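PDB 5IM2: twin-arginine translocation pathway signal from Rhodoferax ferrireducens, which probably serves as the substrate-binding protein of a TRAP transporter, catching small organic acids for uptake, and holds a co-purified benzoate in this crystal. Local coordinates for residues A[337-342]-A[351-356]; A[130-135]-A[330-335]; A[81-86]-A[280-285]; A[70-75]-A[85-90]. All blocks are in the same frame, centred on the assembly; numbering follows the deposited sequence.

Contact 1: residues A[337-342]-A[351-356]; sequences VAWVED and RQLLTT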
loop_
_atom_site.group_PDB
_atom_site.type_symbol
_atom_site.label_atom_id
_atom_site.label_comp_id
_atom_site.label_asym_id
_atom_site.label_seq_id
_atom_site.Cartn_x
_atom_site.Cartn_y
_atom_site.Cartn_z
ATOM N N VAL A 337 6.820 -3.599 19.017
ATOM C CA VAL A 337 7.433 -3.045 20.226
ATOM C C VAL A 337 8.416 -1.930 19.872
ATOM O O VAL A 337 8.423 -0.843 20.481
ATOM C CB VAL A 337 8.114 -4.179 21.013
ATOM C CG1 VAL A 337 9.009 -3.629 22.112
ATOM C CG2 VAL A 337 7.028 -5.086 21.584
ATOM N N ALA A 338 9.259 -2.178 18.873
ATOM C CA ALA A 338 10.204 -1.160 18.426
ATOM C C ALA A 338 9.516 0.060 17.820
ATOM O O ALA A 338 10.017 1.184 17.955
ATOM C CB ALA A 338 11.167 -1.780 17.419
ATOM N N TRP A 339 8.398 -0.135 17.120
ATOM C CA TRP A 339 7.668 0.989 16.545
ATOM C C TRP A 339 7.079 1.879 17.642
ATOM O O TRP A 339 7.145 3.113 17.555
ATOM C CB TRP A 339 6.581 0.452 15.606
ATOM C CG TRP A 339 5.771 1.537 14.952
ATOM C CD1 TRP A 339 6.079 2.194 13.806
ATOM C CD2 TRP A 339 4.539 2.110 15.427
ATOM N NE1 TRP A 339 5.132 3.155 13.539
ATOM C CE2 TRP A 339 4.176 3.128 14.511
ATOM C CE3 TRP A 339 3.719 1.875 16.545
ATOM C CZ2 TRP A 339 3.020 3.914 14.672
ATOM C CZ3 TRP A 339 2.581 2.652 16.705
ATOM C CH2 TRP A 339 2.247 3.670 15.759
ATOM N N VAL A 340 6.497 1.268 18.681
ATOM C CA VAL A 340 5.972 2.045 19.801
ATOM C C VAL A 340 7.077 2.877 20.425
ATOM O O VAL A 340 6.904 4.071 20.714
ATOM C CB VAL A 340 5.304 1.103 20.816
ATOM C CG1 VAL A 340 5.121 1.798 22.194
ATOM C CG2 VAL A 340 3.972 0.627 20.249
ATOM N N GLU A 341 8.246 2.273 20.616
ATOM C CA GLU A 341 9.360 3.002 21.207
ATOM C C GLU A 341 9.816 4.150 20.301
ATOM O O GLU A 341 10.111 5.255 20.784
ATOM C CB GLU A 341 10.484 2.011 21.487
ATOM C CG GLU A 341 11.626 2.546 22.317
ATOM C CD GLU A 341 12.538 1.442 22.826
ATOM O OE1 GLU A 341 12.354 0.281 22.399
ATOM O OE2 GLU A 341 13.432 1.730 23.655
ATOM N N ASP A 342 9.869 3.915 18.985
ATOM C CA ASP A 342 10.224 4.976 18.040
ATOM C C ASP A 342 9.213 6.118 18.069
ATOM O O ASP A 342 9.598 7.295 17.963
ATOM C CB ASP A 342 10.339 4.411 16.623
ATOM C CG ASP A 342 10.855 5.425 15.649
ATOM O OD1 ASP A 342 11.833 6.126 15.994
ATOM O OD2 ASP A 342 10.295 5.542 14.542
ATOM N N ARG A 351 1.971 3.837 22.413
ATOM C CA ARG A 351 1.027 2.858 22.945
ATOM C C ARG A 351 -0.409 3.210 22.587
ATOM O O ARG A 351 -1.182 2.336 22.182
ATOM C CB ARG A 351 1.191 2.781 24.471
ATOM C CG ARG A 351 0.204 1.857 25.167
ATOM C CD ARG A 351 0.237 0.475 24.550
ATOM N NE ARG A 351 1.609 0.008 24.346
ATOM C CZ ARG A 351 1.952 -0.998 23.545
ATOM N NH1 ARG A 351 1.025 -1.649 22.857
ATOM N NH2 ARG A 351 3.227 -1.349 23.426
ATOM N N GLN A 352 -0.786 4.496 22.705
ATOM C CA GLN A 352 -2.141 4.884 22.318
ATOM C C GLN A 352 -2.370 4.647 20.835
ATOM O O GLN A 352 -3.445 4.189 20.440
ATOM C CB GLN A 352 -2.413 6.348 22.663
ATOM C CG GLN A 352 -3.843 6.827 22.334
ATOM C CD GLN A 352 -4.892 6.128 23.159
ATOM O OE1 GLN A 352 -4.875 6.188 24.404
ATOM N NE2 GLN A 352 -5.819 5.438 22.475
ATOM N N LEU A 353 -1.378 4.964 19.987
ATOM C CA LEU A 353 -1.597 4.828 18.550
ATOM C C LEU A 353 -1.832 3.375 18.158
ATOM O O LEU A 353 -2.684 3.071 17.311
ATOM C CB LEU A 353 -0.412 5.403 17.781
ATOM C CG LEU A 353 -0.244 6.929 17.913
ATOM C CD1 LEU A 353 1.070 7.306 17.315
ATOM C CD2 LEU A 353 -1.417 7.734 17.244
ATOM N N LEU A 354 -1.075 2.459 18.754
ATOM C CA LEU A 354 -1.229 1.053 18.400
ATOM C C LEU A 354 -2.545 0.491 18.926
ATOM O O LEU A 354 -3.225 -0.280 18.230
ATOM C CB LEU A 354 -0.045 0.259 18.931
ATOM C CG LEU A 354 -0.097 -1.258 18.719
ATOM C CD1 LEU A 354 -0.082 -1.610 17.252
ATOM C CD2 LEU A 354 1.067 -1.928 19.415
ATOM N N THR A 355 -2.914 0.889 20.144
ATOM C CA THR A 355 -4.192 0.511 20.743
ATOM C C THR A 355 -5.356 1.000 19.886
ATOM O O THR A 355 -6.293 0.238 19.583
ATOM C CB THR A 355 -4.257 1.069 22.177
ATOM O OG1 THR A 355 -3.209 0.486 22.952
ATOM C CG2 THR A 355 -5.564 0.745 22.862
ATOM N N THR A 356 -5.296 2.259 19.455
ATOM C CA THR A 356 -6.362 2.781 18.621
ATOM C C THR A 356 -6.411 2.025 17.300
ATOM O O THR A 356 -7.504 1.678 16.826
ATOM C CB THR A 356 -6.156 4.291 18.424
ATOM O OG1 THR A 356 -6.413 4.987 19.671
ATOM C CG2 THR A 356 -7.019 4.855 17.344
#
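The carbonyl oxygen of Arg351, whose side chain meets Val340 of the facing helix, is gripped twice by Thr355: the backbone N lies 3.0 Å from Arg351 O and the hydroxyl OG1 2.9 Å from it, on opposite faces of the carbonyl plane. The second bond fixes the rotation of the threonine hydroxyl near the start of helix 350-367. The arginine chain sets out away from segment 337-342 but bends at chi2 and chi3, which folds the guanidinium back over the valine. Val340 CG2 lies over one face of that flat group, 3.8 Å from Arg351 NH2, while Val340 CG1 rests 3.8 Å from Arg351 N. Val340 CG2 also meets Leu354 CD2 at 4.0 Å. Trp339, with CG anti to its own N (chi1 -180°), sends the six-membered ring out to the partner helix. There Leu353 CB sits at the indole edge, near the ring plane, 3.8 Å from Trp339 CH2, and Leu354 CB approaches CZ3 obliquely. The ring also packs on Leu131 and Tyr148, and NE1 makes a weak hydrogen bond to Pro124 O. With an alanine in place of Trp339, the beta carbons of Leu353 and Leu354 would probably face a gap, and Pro124 O would lose its weak donor. Segments 337-342 and 351-356, whose axes make an angle of 131°, are thus joined by apolar packing rather than directed bonds, and the exposed arginine lends its flat face to the valine at the margin.

Contact 2: residues A[130-135]-A[330-335]; sequences ELPFMM and RKAAVV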
loop_
_atom_site.group_PDB
_atom_site.type_symbol
_atom_site.label_atom_id
_atom_site.label_comp_id
_atom_site.label_asym_id
_atom_site.label_seq_id
_atom_site.Cartn_x
_atom_site.Cartn_y
_atom_site.Cartn_z
ATOM N N GLU A 130 1.282 -1.153 8.784
ATOM C CA GLU A 130 2.282 -1.969 8.110
ATOM C C GLU A 130 2.987 -2.924 9.064
ATOM O O GLU A 130 3.829 -3.713 8.623
ATOM C CB GLU A 130 3.322 -1.069 7.420
ATOM C CG GLU A 130 2.664 -0.204 6.350
ATOM C CD GLU A 130 3.611 0.715 5.605
ATOM O OE1 GLU A 130 4.774 0.859 6.008
ATOM O OE2 GLU A 130 3.160 1.304 4.604
ATOM N N LEU A 131 2.613 -2.930 10.344
ATOM C CA LEU A 131 3.225 -3.813 11.319
ATOM C C LEU A 131 2.726 -5.240 11.132
ATOM O O LEU A 131 1.705 -5.482 10.483
ATOM C CB LEU A 131 2.921 -3.329 12.740
ATOM C CG LEU A 131 3.439 -1.929 13.091
ATOM C CD1 LEU A 131 2.904 -1.520 14.410
ATOM C CD2 LEU A 131 4.945 -1.916 13.118
ATOM N N PRO A 132 3.426 -6.220 11.680
ATOM C CA PRO A 132 3.064 -7.602 11.368
ATOM C C PRO A 132 1.660 -7.941 11.864
ATOM O O PRO A 132 1.269 -7.586 12.983
ATOM C CB PRO A 132 4.152 -8.419 12.075
ATOM C CG PRO A 132 5.299 -7.522 12.060
ATOM C CD PRO A 132 4.746 -6.148 12.321
ATOM N N PHE A 133 0.905 -8.627 11.013
ATOM C CA PHE A 133 -0.376 -9.243 11.404
ATOM C C PHE A 133 -1.328 -8.216 12.040
ATOM O O PHE A 133 -1.853 -8.406 13.149
ATOM C CB PHE A 133 -0.123 -10.443 12.318
ATOM C CG PHE A 133 0.664 -11.531 11.638
ATOM C CD1 PHE A 133 0.046 -12.386 10.763
ATOM C CD2 PHE A 133 2.023 -11.664 11.836
ATOM C CE1 PHE A 133 0.736 -13.352 10.109
ATOM C CE2 PHE A 133 2.729 -12.641 11.185
ATOM C CZ PHE A 133 2.088 -13.510 10.326
ATOM N N MET A 134 -1.519 -7.094 11.328
ATOM C CA MET A 134 -2.471 -6.041 11.706
ATOM C C MET A 134 -3.791 -6.124 10.948
ATOM O O MET A 134 -4.859 -5.900 11.540
ATOM C CB MET A 134 -1.871 -4.654 11.471
ATOM C CG MET A 134 -0.754 -4.262 12.386
ATOM S SD MET A 134 -1.320 -3.988 14.081
ATOM C CE MET A 134 -2.322 -2.560 13.865
ATOM N N MET A 135 -3.753 -6.455 9.669
ATOM C CA MET A 135 -4.929 -6.295 8.817
ATOM C C MET A 135 -5.875 -7.476 8.923
ATOM O O MET A 135 -5.468 -8.623 9.060
ATOM C CB MET A 135 -4.492 -6.124 7.359
ATOM C CG MET A 135 -5.636 -6.118 6.361
ATOM S SD MET A 135 -5.126 -5.904 4.644
ATOM C CE MET A 135 -3.859 -7.054 4.572
ATOM N N ARG A 330 5.815 -14.961 15.980
ATOM C CA ARG A 330 6.772 -15.044 17.073
ATOM C C ARG A 330 8.072 -14.332 16.712
ATOM O O ARG A 330 8.610 -13.544 17.504
ATOM C CB ARG A 330 7.026 -16.513 17.397
ATOM C CG ARG A 330 7.816 -16.735 18.651
ATOM C CD ARG A 330 8.406 -18.125 18.685
ATOM N NE ARG A 330 7.390 -19.160 18.522
ATOM C CZ ARG A 330 6.651 -19.652 19.511
ATOM N NH1 ARG A 330 6.801 -19.204 20.756
ATOM N NH2 ARG A 330 5.764 -20.603 19.249
ATOM N N LYS A 331 8.578 -14.590 15.503
ATOM C CA LYS A 331 9.849 -14.021 15.072
ATOM C C LYS A 331 9.736 -12.530 14.823
ATOM O O LYS A 331 10.724 -11.800 14.966
ATOM C CB LYS A 331 10.336 -14.716 13.801
ATOM C CG LYS A 331 10.982 -16.074 14.024
ATOM C CD LYS A 331 11.931 -16.447 12.883
ATOM C CE LYS A 331 12.697 -17.728 13.207
ATOM N NZ LYS A 331 13.285 -18.380 12.001
ATOM N N ALA A 332 8.544 -12.064 14.486
ATOM C CA ALA A 332 8.320 -10.686 14.078
ATOM C C ALA A 332 7.745 -9.830 15.185
ATOM O O ALA A 332 7.481 -8.645 14.957
ATOM C CB ALA A 332 7.382 -10.664 12.879
ATOM N N ALA A 333 7.551 -10.409 16.373
ATOM C CA ALA A 333 6.785 -9.768 17.434
ATOM C C ALA A 333 7.459 -8.502 17.944
ATOM O O ALA A 333 6.797 -7.606 18.491
ATOM C CB ALA A 333 6.603 -10.767 18.578
ATOM N N VAL A 334 8.775 -8.411 17.795
ATOM C CA VAL A 334 9.470 -7.245 18.296
ATOM C C VAL A 334 9.224 -6.023 17.419
ATOM O O VAL A 334 9.456 -4.900 17.866
ATOM C CB VAL A 334 10.974 -7.540 18.434
ATOM C CG1 VAL A 334 11.544 -8.018 17.136
ATOM C CG2 VAL A 334 11.715 -6.310 18.939
ATOM N N VAL A 335 8.764 -6.204 16.171
ATOM C CA VAL A 335 8.646 -5.063 15.270
ATOM C C VAL A 335 7.696 -4.020 15.840
ATOM O O VAL A 335 7.976 -2.822 15.775
ATOM C CB VAL A 335 8.200 -5.485 13.853
ATOM C CG1 VAL A 335 8.090 -4.270 12.943
ATOM C CG2 VAL A 335 9.190 -6.441 13.243
#
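Pro132 presses its ring against Ala332 and Val335, and each of its three outer ring carbons finds a neighbour. CB lies 4.0 Å from the methyl CB of Ala332. One atom on, Pro132 CG comes 3.9 Å from the same methyl and also lies 3.8 Å from Ala332 O. That oxygen accepts a hydrogen bond from Val335 N at 3.0 Å, a short turn that brings Ala332 and Val335 to the same side of the bend. At the end of the ring, Pro132 CD meets Val335 CB at 3.8 Å and touches CG1 as well. Val335 CG1, anti to the backbone N (chi1 -180°), is wedged between this CD and Leu131 CD2, the latter 3.9 Å from CG1. The interface is wholly apolar in its side chains, and all four residues are buried. With a glycine in place of Pro132, the Ala332 methyl and the Val335 branch would probably be left facing a gap, and the loop would be freer to flex. The following residue, Phe133, makes a cation-pi contact with Lys329, while Glu130 is held by Thr195 OG1 and Thr262 N. The loop between strand 111-114 and helix 138-152 therefore sits against the bend joining helices 322-332 and 334-345; Leu131 also reaches Gln197 of helix 196-205 and Leu354 of helix 350-367.

Contact 3: residues A[81-86]-A[280-285]; sequences GRIQFE and RKIIDN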
loop_
_atom_site.group_PDB
_atom_site.type_symbol
_atom_site.label_atom_id
_atom_site.label_comp_id
_atom_site.label_asym_id
_atom_site.label_seq_id
_atom_site.Cartn_x
_atom_site.Cartn_y
_atom_site.Cartn_z
ATOM N N GLY A 81 -18.720 16.777 -16.443
ATOM C CA GLY A 81 -17.576 17.080 -17.270
ATOM C C GLY A 81 -16.853 18.356 -16.913
ATOM O O GLY A 81 -15.902 18.730 -17.616
ATOM N N ARG A 82 -17.267 19.047 -15.849
ATOM C CA ARG A 82 -16.596 20.297 -15.520
ATOM C C ARG A 82 -15.232 20.054 -14.907
ATOM O O ARG A 82 -14.372 20.939 -14.967
ATOM C CB ARG A 82 -17.442 21.136 -14.578
ATOM C CG ARG A 82 -18.778 21.484 -15.172
ATOM C CD ARG A 82 -19.254 22.847 -14.768
ATOM N NE ARG A 82 -19.349 23.047 -13.327
ATOM C CZ ARG A 82 -20.224 22.438 -12.534
ATOM N NH1 ARG A 82 -21.077 21.547 -13.016
ATOM N NH2 ARG A 82 -20.235 22.715 -11.242
ATOM N N ILE A 83 -15.019 18.885 -14.310
ATOM C CA ILE A 83 -13.703 18.492 -13.819
ATOM C C ILE A 83 -13.117 17.480 -14.796
ATOM O O ILE A 83 -13.673 16.392 -14.991
ATOM C CB ILE A 83 -13.757 17.904 -12.405
ATOM C CG1 ILE A 83 -14.452 18.850 -11.418
ATOM C CG2 ILE A 83 -12.325 17.591 -11.938
ATOM C CD1 ILE A 83 -14.645 18.232 -10.020
ATOM N N GLN A 84 -11.991 17.836 -15.404
ATOM C CA GLN A 84 -11.294 16.969 -16.335
ATOM C C GLN A 84 -9.897 16.693 -15.793
ATOM O O GLN A 84 -9.357 17.474 -15.012
ATOM C CB GLN A 84 -11.187 17.594 -17.724
ATOM C CG GLN A 84 -12.542 17.802 -18.415
ATOM C CD GLN A 84 -13.294 16.501 -18.616
ATOM O OE1 GLN A 84 -12.694 15.454 -18.868
ATOM N NE2 GLN A 84 -14.615 16.557 -18.491
ATOM N N PHE A 85 -9.314 15.581 -16.213
ATOM C CA PHE A 85 -7.991 15.197 -15.743
ATOM C C PHE A 85 -7.025 15.018 -16.899
ATOM O O PHE A 85 -7.384 14.460 -17.943
ATOM C CB PHE A 85 -8.053 13.919 -14.977
ATOM C CG PHE A 85 -8.851 14.015 -13.708
ATOM C CD1 PHE A 85 -10.225 13.786 -13.714
ATOM C CD2 PHE A 85 -8.227 14.322 -12.511
ATOM C CE1 PHE A 85 -10.955 13.860 -12.566
ATOM C CE2 PHE A 85 -8.960 14.410 -11.338
ATOM C CZ PHE A 85 -10.327 14.175 -11.367
ATOM N N GLU A 86 -5.795 15.495 -16.699
ATOM C CA GLU A 86 -4.644 15.068 -17.489
ATOM C C GLU A 86 -3.895 14.101 -16.593
ATOM O O GLU A 86 -3.300 14.510 -15.588
ATOM C CB GLU A 86 -3.757 16.234 -17.918
ATOM C CG GLU A 86 -4.410 17.108 -18.950
ATOM C CD GLU A 86 -3.552 18.278 -19.321
ATOM O OE1 GLU A 86 -2.911 18.847 -18.407
ATOM O OE2 GLU A 86 -3.514 18.619 -20.522
ATOM N N ARG A 280 -15.535 21.583 -5.598
ATOM C CA ARG A 280 -14.944 21.087 -4.367
ATOM C C ARG A 280 -15.871 20.079 -3.699
ATOM O O ARG A 280 -15.418 19.045 -3.203
ATOM C CB ARG A 280 -14.617 22.257 -3.436
ATOM C CG ARG A 280 -13.975 21.838 -2.096
ATOM C CD ARG A 280 -13.148 22.946 -1.440
ATOM N NE ARG A 280 -13.899 24.198 -1.346
ATOM C CZ ARG A 280 -13.685 25.279 -2.093
ATOM N NH1 ARG A 280 -12.713 25.306 -3.000
ATOM N NH2 ARG A 280 -14.455 26.351 -1.923
ATOM N N LYS A 281 -17.182 20.335 -3.713
ATOM C CA LYS A 281 -18.106 19.386 -3.093
ATOM C C LYS A 281 -18.054 18.032 -3.788
ATOM O O LYS A 281 -18.130 16.987 -3.132
ATOM C CB LYS A 281 -19.529 19.939 -3.120
ATOM C CG LYS A 281 -20.558 19.006 -2.501
ATOM C CD LYS A 281 -21.936 19.634 -2.436
ATOM C CE LYS A 281 -22.794 18.980 -1.360
ATOM N NZ LYS A 281 -23.871 19.901 -0.896
ATOM N N ILE A 282 -17.905 18.028 -5.115
ATOM C CA ILE A 282 -17.780 16.773 -5.856
ATOM C C ILE A 282 -16.522 16.040 -5.426
ATOM O O ILE A 282 -16.531 14.825 -5.190
ATOM C CB ILE A 282 -17.777 17.029 -7.378
ATOM C CG1 ILE A 282 -19.063 17.733 -7.828
ATOM C CG2 ILE A 282 -17.582 15.713 -8.148
ATOM C CD1 ILE A 282 -20.286 16.895 -7.689
ATOM N N ILE A 283 -15.408 16.762 -5.336
ATOM C CA ILE A 283 -14.183 16.155 -4.824
ATOM C C ILE A 283 -14.421 15.583 -3.424
ATOM O O ILE A 283 -14.041 14.438 -3.132
ATOM C CB ILE A 283 -13.029 17.177 -4.840
ATOM C CG1 ILE A 283 -12.608 17.509 -6.272
ATOM C CG2 ILE A 283 -11.803 16.657 -4.103
ATOM C CD1 ILE A 283 -12.015 16.360 -7.064
ATOM N N ASP A 284 -15.063 16.366 -2.538
ATOM C CA ASP A 284 -15.311 15.902 -1.166
ATOM C C ASP A 284 -16.189 14.651 -1.143
ATOM O O ASP A 284 -15.968 13.737 -0.333
ATOM C CB ASP A 284 -15.970 17.001 -0.336
ATOM C CG ASP A 284 -15.040 18.122 0.015
ATOM O OD1 ASP A 284 -13.806 17.961 -0.123
ATOM O OD2 ASP A 284 -15.558 19.166 0.464
ATOM N N ASN A 285 -17.190 14.593 -2.020
ATOM C CA ASN A 285 -18.070 13.432 -2.111
ATOM C C ASN A 285 -17.304 12.170 -2.496
ATOM O O ASN A 285 -17.766 11.048 -2.234
ATOM C CB ASN A 285 -19.162 13.677 -3.162
ATOM C CG ASN A 285 -20.198 14.712 -2.752
ATOM O OD1 ASN A 285 -20.325 15.099 -1.587
ATOM N ND2 ASN A 285 -20.984 15.139 -3.729
#
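Ile83 is the residue of segment 81-86 that reaches Ile282 and Ile283, and the residues before it form the turn leading into the strand. Gly81 opens that turn with a positive phi (82°), and its carbonyl oxygen receives the side-chain amide of Gln84: NE2 lies 2.7 Å from Gly81 O with an almost straight N-H...O angle of 167°. The oxygen lies in the plane of the Gln84 amide, whereas NE2 is tilted out of the Gly81 carbonyl plane, so the bond is straight at the hydrogen but tilted at the carbonyl. Arg82 turns its guanidinium to Asp278, near the start of helix 277-285, in a salt bridge. Ile83 begins the strand; its side chain is stretched at chi2 (174°), which carries CD1 towards the helix. This terminal methyl packs between two consecutive isoleucines, 4.3 Å from Ile282 CB and 4.3 Å from Ile283 CG1. The backbones stand well apart, with Ile83 CA 9.1 Å from Ile282 CA, and the contact is light. Beyond Gln84, Phe85 packs on helix 62-78, and Glu86 bonds through its backbone to Leu51 and Phe53. Strand 83-88, an outermost strand of the five-stranded sheet, thus pairs with strand 49-55, while helices 62-78 and 277-285 both pack against Ile83, through Val75 and Leu279 among others; Asn285 ND2 also ties the two helices together by bonding to Glu78.

Contact 4: residues A[70-75]-A[85-90]; sequences VWMDKV and FEAYPA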
loop_
_atom_site.group_PDB
_atom_site.type_symbol
_atom_site.label_atom_id
_atom_site.label_comp_id
_atom_site.label_asym_id
_atom_site.label_seq_id
_atom_site.Cartn_x
_atom_site.Cartn_y
_atom_site.Cartn_z
ATOM N N VAL A 70 -11.211 4.651 -12.744
ATOM C CA VAL A 70 -12.581 4.621 -12.261
ATOM C C VAL A 70 -12.873 5.835 -11.387
ATOM O O VAL A 70 -13.933 6.461 -11.505
ATOM C CB VAL A 70 -12.828 3.296 -11.524
ATOM C CG1 VAL A 70 -14.171 3.294 -10.845
ATOM C CG2 VAL A 70 -12.730 2.142 -12.511
ATOM N N TRP A 71 -11.945 6.184 -10.498
ATOM C CA TRP A 71 -12.179 7.317 -9.612
ATOM C C TRP A 71 -12.248 8.615 -10.399
ATOM O O TRP A 71 -13.151 9.428 -10.191
ATOM C CB TRP A 71 -11.078 7.375 -8.546
ATOM C CG TRP A 71 -11.242 8.506 -7.516
ATOM C CD1 TRP A 71 -11.936 8.443 -6.338
ATOM C CD2 TRP A 71 -10.709 9.836 -7.589
ATOM N NE1 TRP A 71 -11.849 9.644 -5.676
ATOM C CE2 TRP A 71 -11.109 10.513 -6.428
ATOM C CE3 TRP A 71 -9.925 10.516 -8.522
ATOM C CZ2 TRP A 71 -10.770 11.842 -6.186
ATOM C CZ3 TRP A 71 -9.583 11.832 -8.272
ATOM C CH2 TRP A 71 -9.997 12.472 -7.121
ATOM N N MET A 72 -11.280 8.849 -11.295
ATOM C CA MET A 72 -11.314 10.060 -12.112
ATOM C C MET A 72 -12.586 10.142 -12.956
ATOM O O MET A 72 -13.169 11.223 -13.129
ATOM C CB MET A 72 -10.075 10.097 -13.014
ATOM C CG MET A 72 -8.821 10.465 -12.252
ATOM S SD MET A 72 -7.389 10.608 -13.342
ATOM C CE MET A 72 -6.770 8.924 -13.275
ATOM N N ASP A 73 -13.007 9.024 -13.530
ATOM C CA ASP A 73 -14.209 9.048 -14.363
ATOM C C ASP A 73 -15.463 9.346 -13.537
ATOM O O ASP A 73 -16.347 10.084 -13.994
ATOM C CB ASP A 73 -14.361 7.730 -15.116
ATOM C CG ASP A 73 -13.355 7.596 -16.262
ATOM O OD1 ASP A 73 -12.662 8.593 -16.556
ATOM O OD2 ASP A 73 -13.251 6.501 -16.859
ATOM N N LYS A 74 -15.561 8.781 -12.329
ATOM C CA LYS A 74 -16.701 9.064 -11.459
ATOM C C LYS A 74 -16.745 10.539 -11.097
ATOM O O LYS A 74 -17.806 11.177 -11.149
ATOM C CB LYS A 74 -16.609 8.154 -10.217
ATOM C CG LYS A 74 -17.566 8.451 -9.064
ATOM C CD LYS A 74 -18.293 7.187 -8.566
ATOM C CE LYS A 74 -17.762 6.664 -7.227
ATOM N NZ LYS A 74 -18.868 6.174 -6.335
ATOM N N VAL A 75 -15.587 11.120 -10.763
ATOM C CA VAL A 75 -15.523 12.556 -10.483
ATOM C C VAL A 75 -15.896 13.368 -11.719
ATOM O O VAL A 75 -16.640 14.356 -11.633
ATOM C CB VAL A 75 -14.127 12.921 -9.957
ATOM C CG1 VAL A 75 -13.961 14.458 -9.883
ATOM C CG2 VAL A 75 -13.896 12.239 -8.610
ATOM N N PHE A 85 -9.314 15.581 -16.213
ATOM C CA PHE A 85 -7.991 15.197 -15.743
ATOM C C PHE A 85 -7.025 15.018 -16.899
ATOM O O PHE A 85 -7.384 14.460 -17.943
ATOM C CB PHE A 85 -8.053 13.919 -14.977
ATOM C CG PHE A 85 -8.851 14.015 -13.708
ATOM C CD1 PHE A 85 -10.225 13.786 -13.714
ATOM C CD2 PHE A 85 -8.227 14.322 -12.511
ATOM C CE1 PHE A 85 -10.955 13.860 -12.566
ATOM C CE2 PHE A 85 -8.960 14.410 -11.338
ATOM C CZ PHE A 85 -10.327 14.175 -11.367
ATOM N N GLU A 86 -5.795 15.495 -16.699
ATOM C CA GLU A 86 -4.644 15.068 -17.489
ATOM C C GLU A 86 -3.895 14.101 -16.593
ATOM O O GLU A 86 -3.300 14.510 -15.588
ATOM C CB GLU A 86 -3.757 16.234 -17.918
ATOM C CG GLU A 86 -4.410 17.108 -18.950
ATOM C CD GLU A 86 -3.552 18.278 -19.321
ATOM O OE1 GLU A 86 -2.911 18.847 -18.407
ATOM O OE2 GLU A 86 -3.514 18.619 -20.522
ATOM N N ALA A 87 -4.010 12.818 -16.905
ATOM C CA ALA A 87 -3.548 11.757 -16.032
ATOM C C ALA A 87 -2.258 11.162 -16.581
ATOM O O ALA A 87 -2.146 10.916 -17.777
ATOM C CB ALA A 87 -4.605 10.669 -15.897
ATOM N N TYR A 88 -1.332 10.850 -15.686
ATOM C CA TYR A 88 -0.004 10.371 -16.077
ATOM C C TYR A 88 0.388 9.154 -15.248
ATOM O O TYR A 88 0.671 9.296 -14.038
ATOM C CB TYR A 88 1.009 11.486 -15.923
ATOM C CG TYR A 88 0.677 12.657 -16.810
ATOM C CD1 TYR A 88 0.942 12.611 -18.167
ATOM C CD2 TYR A 88 0.074 13.787 -16.300
ATOM C CE1 TYR A 88 0.643 13.680 -18.992
ATOM C CE2 TYR A 88 -0.221 14.867 -17.119
ATOM C CZ TYR A 88 0.053 14.795 -18.467
ATOM O OH TYR A 88 -0.239 15.846 -19.328
ATOM N N PRO A 89 0.354 7.953 -15.813
ATOM C CA PRO A 89 0.852 6.772 -15.110
ATOM C C PRO A 89 2.371 6.639 -15.272
ATOM O O PRO A 89 3.007 7.432 -15.943
ATOM C CB PRO A 89 0.119 5.636 -15.802
ATOM C CG PRO A 89 0.017 6.119 -17.246
ATOM C CD PRO A 89 -0.106 7.627 -17.183
ATOM N N ALA A 90 2.936 5.600 -14.634
ATOM C CA ALA A 90 4.283 5.111 -14.964
ATOM C C ALA A 90 5.345 6.209 -14.825
ATOM O O ALA A 90 6.315 6.296 -15.607
ATOM C CB ALA A 90 4.281 4.513 -16.362
#
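Segment 70-75 of the helix runs antiparallel to strand 85-88, at 177° with axes 10.5 Å apart, and the closest alpha carbons are those of Met72 and Phe85, 7.1 Å from each other. Met72 lies across the ring of Phe85: its chain is extended at chi2 (-176°), and CG sits 3.7 Å from the ring centroid and only 6° off the normal, a CH-pi contact over the face. The sulfur continues past the CB side of the ring in an oblique Met-aromatic contact, with SD 4.2 Å from the centroid, and goes on to meet Ala87, whose CB is 3.8 Å from SD. These residues hold together a beta-alpha-beta unit: helix 62-78 links the parallel neighbours 49-55 and 83-88 and packs on the sheet they share. At the far end of the phenylalanine ring, Val75 CG1 comes in at the edge, in plane, 3.9 Å from Phe85 CZ. Trp71 approaches the same CZ obliquely, its CZ3 4.0 Å away. One face of the indole is covered by Val75 CG2, and NE1 is hydrogen-bonded to Asn286 O, which helps to fix the rotation of the ring.

The four contacts form two well-separated pairs, contact 4 lying across the chain's centre from contacts 1 and 2. Contacts 3 and 4, with centres 11 Å apart, share strand 83-88 and meet at Val75. Contacts 1 and 2, 12 Å apart, share helix 334-345 and join where Leu131 packs on Trp339. Between the pairs the centres are 35 to 39 Å apart. Along the chain, contact 4 is local and early and contact 1 local and late, whereas contacts 2 and 3 each tie an early segment to one about 195 residues on, and their segments alternate. The chain thus crosses repeatedly between distant parts of the fold, as in the two-lobed solute-binding proteins.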